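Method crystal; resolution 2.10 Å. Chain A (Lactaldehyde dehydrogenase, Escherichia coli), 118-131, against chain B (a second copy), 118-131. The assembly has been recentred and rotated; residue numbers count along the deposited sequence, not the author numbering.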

# COMPACT_ATOMS: atom_id res chain seq x y z
N TRP A 118 9.44 2.04 -12.28
CA TRP A 118 8.17 2.41 -11.64
C TRP A 118 6.99 2.51 -12.63
O TRP A 118 5.84 2.53 -12.22
N ALA A 119 7.32 2.54 -13.93
CA ALA A 119 6.32 2.69 -14.99
C ALA A 119 4.97 1.96 -14.78
O ALA A 119 3.91 2.59 -14.77
N ARG A 120 5.01 0.64 -14.64
CA ARG A 120 3.79 -0.15 -14.45
C ARG A 120 3.46 -0.40 -12.97
O ARG A 120 2.58 -1.20 -12.66
N ARG A 121 4.16 0.28 -12.07
CA ARG A 121 3.97 0.05 -10.65
C ARG A 121 3.28 1.13 -9.79
O ARG A 121 2.61 0.78 -8.82
N TYR A 122 3.43 2.41 -10.11
CA TYR A 122 2.74 3.39 -9.27
C TYR A 122 1.22 3.22 -9.40
O TYR A 122 0.67 3.22 -10.50
N GLU A 123 0.56 3.04 -8.26
CA GLU A 123 -0.87 2.76 -8.26
C GLU A 123 -1.84 3.84 -7.79
O GLU A 123 -1.54 4.63 -6.90
N GLY A 124 -3.01 3.83 -8.41
CA GLY A 124 -4.09 4.72 -8.03
C GLY A 124 -4.88 3.82 -7.09
O GLY A 124 -4.45 2.70 -6.82
N GLU A 125 -6.02 4.27 -6.59
CA GLU A 125 -6.78 3.43 -5.67
C GLU A 125 -8.29 3.43 -5.90
O GLU A 125 -8.85 4.37 -6.46
N ILE A 126 -8.93 2.35 -5.48
CA ILE A 126 -10.37 2.24 -5.54
C ILE A 126 -10.92 2.19 -4.10
O ILE A 126 -10.65 1.25 -3.34
N ILE A 127 -11.66 3.23 -3.74
CA ILE A 127 -12.17 3.39 -2.39
C ILE A 127 -13.66 3.11 -2.20
O ILE A 127 -14.50 3.58 -2.98
N GLN A 128 -13.98 2.34 -1.16
CA GLN A 128 -15.36 2.03 -0.85
C GLN A 128 -16.16 3.30 -0.53
O GLN A 128 -15.71 4.15 0.23
N SER A 129 -17.34 3.42 -1.13
CA SER A 129 -18.19 4.57 -0.89
C SER A 129 -19.36 4.26 0.07
O SER A 129 -19.75 3.11 0.20
N ASP A 130 -19.89 5.29 0.73
CA ASP A 130 -21.05 5.10 1.61
C ASP A 130 -22.36 5.07 0.78
O ASP A 130 -23.41 4.66 1.26
N ARG A 131 -22.25 5.53 -0.47
CA ARG A 131 -23.39 5.60 -1.38
C ARG A 131 -23.61 4.37 -2.26
O ARG A 131 -22.69 3.92 -2.96
N TRP B 118 -12.63 -1.30 9.10
CA TRP B 118 -12.06 -1.50 7.77
C TRP B 118 -13.02 -1.11 6.63
O TRP B 118 -12.60 -0.96 5.49
N ALA B 119 -14.29 -0.92 6.98
CA ALA B 119 -15.34 -0.59 6.01
C ALA B 119 -14.94 0.36 4.85
O ALA B 119 -15.06 0.00 3.68
N ARG B 120 -14.51 1.57 5.19
CA ARG B 120 -14.11 2.55 4.17
C ARG B 120 -12.61 2.53 3.86
O ARG B 120 -12.10 3.42 3.17
N ARG B 121 -11.91 1.52 4.36
CA ARG B 121 -10.46 1.46 4.19
C ARG B 121 -9.86 0.40 3.24
O ARG B 121 -8.82 0.66 2.64
N TYR B 122 -10.47 -0.78 3.10
CA TYR B 122 -9.86 -1.74 2.19
C TYR B 122 -9.91 -1.20 0.75
O TYR B 122 -10.97 -0.82 0.25
N GLU B 123 -8.74 -1.14 0.11
CA GLU B 123 -8.65 -0.55 -1.21
C GLU B 123 -8.42 -1.46 -2.42
O GLU B 123 -7.73 -2.47 -2.33
N GLY B 124 -9.00 -1.04 -3.54
CA GLY B 124 -8.80 -1.72 -4.80
C GLY B 124 -7.67 -0.90 -5.40
O GLY B 124 -7.16 0.00 -4.73
N GLU B 125 -7.26 -1.18 -6.63
CA GLU B 125 -6.16 -0.42 -7.20
C GLU B 125 -6.34 -0.03 -8.67
O GLU B 125 -7.09 -0.67 -9.41
N ILE B 126 -5.67 1.04 -9.06
CA ILE B 126 -5.68 1.50 -10.43
C ILE B 126 -4.25 1.34 -11.00
O ILE B 126 -3.31 2.00 -10.55
N ILE B 127 -4.12 0.44 -11.96
CA ILE B 127 -2.83 0.10 -12.55
C ILE B 127 -2.55 0.66 -13.94
O ILE B 127 -3.39 0.58 -14.83
N GLN B 128 -1.36 1.23 -14.10
CA GLN B 128 -0.95 1.77 -15.39
C GLN B 128 -0.91 0.67 -16.47
O GLN B 128 -0.37 -0.41 -16.24
N SER B 129 -1.50 0.96 -17.62
CA SER B 129 -1.50 0.01 -18.72
C SER B 129 -0.48 0.35 -19.82
O SER B 129 -0.08 1.51 -19.93
N ASP B 130 -0.06 -0.65 -20.58
CA ASP B 130 0.86 -0.40 -21.70
C ASP B 130 0.09 0.11 -22.94
O ASP B 130 0.68 0.63 -23.89
N ARG B 131 -1.23 -0.07 -22.90
CA ARG B 131 -2.11 0.33 -24.00
C ARG B 131 -2.68 1.75 -23.90
O ARG B 131 -3.28 2.12 -22.89

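The two copies, related by an exact two-fold axis, meet through antiparallel strands that pair about A:Glu125 and B:Glu125, and together the stretches bury 1077 Å². A:Gln128, A:Ile126 and A:Arg120, with their chain B mates, cover the most surface of any residues, nearly half of the total.

A:Gln128 points toward the partner, with chi1 and chi2 both m. This fold lays its aliphatic part over one face of the B:Tyr122 ring: A:Gln128 CG sits 3.9 Å from the ring centroid and 20° off the normal, a CH-pi contact. B:Tyr122, chi1 p, starts sideways but brings its ring to the glutamine. The A:Gln128 CB also rests 3.5 Å from B:Ala119 O. Water links the polar end to its surroundings. Water 4 accepts from A:Gln128 NE2 (2.7 Å to the water O) and donates to A:Ile126 O and B:Tyr122 O, while water 5 donates to A:Gln128 OE1 and makes a weak hydrogen bond with B:Tyr122 OH. Water 6 accepts from A:Gln128 N and donates to B:Tyr122 O and, weakly, to B:Arg120 O, so that it bridges A:Gln128 N to two carbonyls of the partner. Waters 1 to 3 repeat the arrangement around B:Gln128.

A:Ile126, m and t, lies on the same sheet face as its symmetry mate. The two meet across the axis, A:Ile126 CG1 to B:Ile126 CG1 at 4.0 Å, and A:Ile126 CD1 reaches to 3.6 Å from B:Glu125 O. Its backbone pairs with B:Gly124: B:Gly124 N donates to A:Ile126 O (2.8 Å) and A:Ile126 N to B:Gly124 O (3.0 Å). The glycine is what permits such close pairing, since an ideal CB on B:Gly124 would fall 3.0 Å from A:Ile126 CB, a clash.

A:Arg120 leaves the backbone sideways with chi1 m and an off-well chi2 of 149°, then extends to B:Asp130, itself m. The carboxylate lies at the guanidinium edge, near its plane, so the salt bridge is bidentate: A:Arg120 NH2 donates to B:Asp130 OD2 (2.8 Å) and A:Arg120 NE to B:Asp130 OD1 (3.1 Å), with a weak third bond from NE to OD2.

The other sheet face carries A:Glu123, A:Glu125 and A:Ile127 with their chain B mates. Here A:Glu123 OE1 and B:Glu125 OE2 come within 3.3 Å as two acceptors of like charge, without a hydrogen bond; both oxygens have hydrogen-bond partners elsewhere in the structure. A:Ile127 CG2 approaches B:Arg120 O at 4.0 Å.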

# COMPACT_ATOMS: atom_id res chain seq x y z
CB TRP A 118 8.30 3.74 -10.89
CG TRP A 118 8.94 3.61 -9.53
CD1 TRP A 118 10.11 4.18 -9.12
CD2 TRP A 118 8.46 2.83 -8.42
NE1 TRP A 118 10.39 3.80 -7.82
CE2 TRP A 118 9.39 2.97 -7.37
CE3 TRP A 118 7.33 2.02 -8.22
CZ2 TRP A 118 9.23 2.34 -6.13
CZ3 TRP A 118 7.17 1.39 -6.98
CH2 TRP A 118 8.12 1.55 -5.95
CB ALA A 119 6.93 2.27 -16.33
CB ARG A 120 3.95 -1.51 -15.13
CG ARG A 120 4.18 -1.49 -16.63
CD ARG A 120 5.02 -2.68 -17.04
NE ARG A 120 5.01 -2.95 -18.47
CZ ARG A 120 5.98 -3.61 -19.11
NH1 ARG A 120 7.03 -4.06 -18.43
NH2 ARG A 120 5.88 -3.85 -20.41
CB ARG A 121 5.32 -0.30 -10.02
CG ARG A 121 5.92 -1.58 -10.57
CD ARG A 121 7.16 -1.99 -9.82
NE ARG A 121 7.48 -3.40 -10.05
CZ ARG A 121 8.02 -3.88 -11.16
NH1 ARG A 121 8.33 -3.07 -12.17
NH2 ARG A 121 8.23 -5.19 -11.27
CB TYR A 122 3.22 4.83 -9.57
CG TYR A 122 2.90 5.41 -10.93
CD1 TYR A 122 1.78 6.20 -11.12
CD2 TYR A 122 3.77 5.23 -12.00
CE1 TYR A 122 1.53 6.82 -12.35
CE2 TYR A 122 3.54 5.83 -13.23
CZ TYR A 122 2.42 6.62 -13.39
OH TYR A 122 2.19 7.23 -14.60
CB GLU A 123 -1.15 1.50 -7.42
CG GLU A 123 -0.13 0.38 -7.56
CD GLU A 123 -0.50 -0.83 -6.72
OE1 GLU A 123 -1.04 -0.64 -5.60
OE2 GLU A 123 -0.25 -1.97 -7.16
CB GLU A 125 -6.51 3.87 -4.23
CG GLU A 125 -5.03 4.09 -3.92
CD GLU A 125 -4.80 5.10 -2.81
OE1 GLU A 125 -5.47 6.15 -2.81
OE2 GLU A 125 -3.94 4.85 -1.95
CB ILE A 126 -10.81 1.00 -6.34
CG1 ILE A 126 -10.23 1.08 -7.76
CG2 ILE A 126 -12.33 0.94 -6.44
CD1 ILE A 126 -10.61 -0.07 -8.66
CB ILE A 127 -11.89 4.83 -1.91
CG1 ILE A 127 -10.40 5.14 -2.05
CG2 ILE A 127 -12.34 5.01 -0.46
CD1 ILE A 127 -10.08 6.63 -1.99
CB GLN A 128 -15.46 1.09 0.36
CG GLN A 128 -14.91 -0.31 0.13
CD GLN A 128 -15.63 -1.04 -0.98
OE1 GLN A 128 -16.85 -1.23 -0.94
NE2 GLN A 128 -14.88 -1.47 -2.00
CB SER A 129 -18.76 5.07 -2.21
OG SER A 129 -19.80 6.00 -1.99
CB ASP A 130 -21.16 6.23 2.64
CG ASP A 130 -20.07 6.18 3.69
OD1 ASP A 130 -19.19 5.30 3.63
OD2 ASP A 130 -20.10 7.03 4.60
CB ARG A 131 -23.25 6.80 -2.32
CG ARG A 131 -23.14 8.13 -1.62
CD ARG A 131 -23.33 9.25 -2.62
NE ARG A 131 -23.26 10.56 -1.98
CZ ARG A 131 -23.75 11.67 -2.50
NH1 ARG A 131 -24.34 11.65 -3.69
NH2 ARG A 131 -23.64 12.82 -1.84
CB TRP B 118 -11.63 -2.97 7.58
CG TRP B 118 -10.30 -3.30 8.18
CD1 TRP B 118 -10.05 -4.20 9.18
CD2 TRP B 118 -9.03 -2.70 7.85
NE1 TRP B 118 -8.70 -4.19 9.50
CE2 TRP B 118 -8.06 -3.28 8.70
CE3 TRP B 118 -8.62 -1.72 6.93
CZ2 TRP B 118 -6.70 -2.93 8.65
CZ3 TRP B 118 -7.27 -1.36 6.88
CH2 TRP B 118 -6.33 -1.97 7.74
CB ALA B 119 -16.57 -0.03 6.73
CB ARG B 120 -14.47 3.96 4.65
CG ARG B 120 -15.94 4.22 4.92
CD ARG B 120 -16.08 5.26 6.02
NE ARG B 120 -17.42 5.84 6.12
CZ ARG B 120 -17.91 6.39 7.23
NH1 ARG B 120 -17.17 6.41 8.33
NH2 ARG B 120 -19.12 6.93 7.24
CB ARG B 121 -9.80 1.34 5.56
CG ARG B 121 -10.06 2.54 6.45
CD ARG B 121 -9.26 2.48 7.73
NE ARG B 121 -9.17 3.79 8.36
CZ ARG B 121 -10.16 4.38 9.03
NH1 ARG B 121 -11.33 3.77 9.18
NH2 ARG B 121 -9.97 5.59 9.54
CB TYR B 122 -10.48 -3.14 2.34
CG TYR B 122 -11.93 -3.31 1.94
CD1 TYR B 122 -12.28 -3.76 0.67
CD2 TYR B 122 -12.95 -3.09 2.86
CE1 TYR B 122 -13.61 -4.01 0.33
CE2 TYR B 122 -14.28 -3.33 2.53
CZ TYR B 122 -14.60 -3.79 1.27
OH TYR B 122 -15.91 -4.04 0.95
CB GLU B 123 -7.54 0.52 -1.23
CG GLU B 123 -7.44 1.38 0.02
CD GLU B 123 -6.34 2.42 -0.09
OE1 GLU B 123 -5.29 2.11 -0.69
OE2 GLU B 123 -6.52 3.54 0.42
CB GLU B 125 -4.86 -1.23 -7.08
CG GLU B 125 -4.64 -1.84 -5.70
CD GLU B 125 -3.79 -3.10 -5.74
OE1 GLU B 125 -4.01 -3.95 -6.63
OE2 GLU B 125 -2.91 -3.25 -4.87
CB ILE B 126 -6.17 2.95 -10.55
CG1 ILE B 126 -7.58 3.06 -9.96
CG2 ILE B 126 -6.21 3.37 -12.02
CD1 ILE B 126 -8.18 4.44 -10.04
CB ILE B 127 -2.69 -1.44 -12.62
CG1 ILE B 127 -2.94 -2.04 -11.23
CG2 ILE B 127 -1.32 -1.83 -13.13
CD1 ILE B 127 -3.23 -3.54 -11.25
CB GLN B 128 0.44 2.41 -15.31
CG GLN B 128 0.52 3.66 -14.45
CD GLN B 128 -0.38 4.77 -14.95
OE1 GLN B 128 -0.26 5.21 -16.10
NE2 GLN B 128 -1.29 5.23 -14.10
CB SER B 129 -2.90 -0.03 -19.35
OG SER B 129 -2.87 -0.73 -20.57
CB ASP B 130 1.61 -1.68 -22.09
CG ASP B 130 2.63 -2.12 -21.06
OD1 ASP B 130 2.74 -1.47 -20.00
OD2 ASP B 130 3.32 -3.13 -21.31
CB ARG B 131 -3.29 -0.63 -24.11
CG ARG B 131 -2.92 -2.07 -24.32
CD ARG B 131 -4.15 -2.86 -24.73
NE ARG B 131 -3.82 -4.26 -24.98
CZ ARG B 131 -4.57 -5.09 -25.69
NH1 ARG B 131 -5.71 -4.66 -26.22
NH2 ARG B 131 -4.19 -6.34 -25.86
O HOH W 1 0.50 0.79 -12.24
O HOH W 2 -1.71 4.20 -11.67
O HOH W 3 0.61 7.61 -17.49
O HOH W 4 -12.28 -0.94 -2.25
O HOH W 5 -18.78 -3.39 -0.59
O HOH W 6 -12.11 1.91 0.68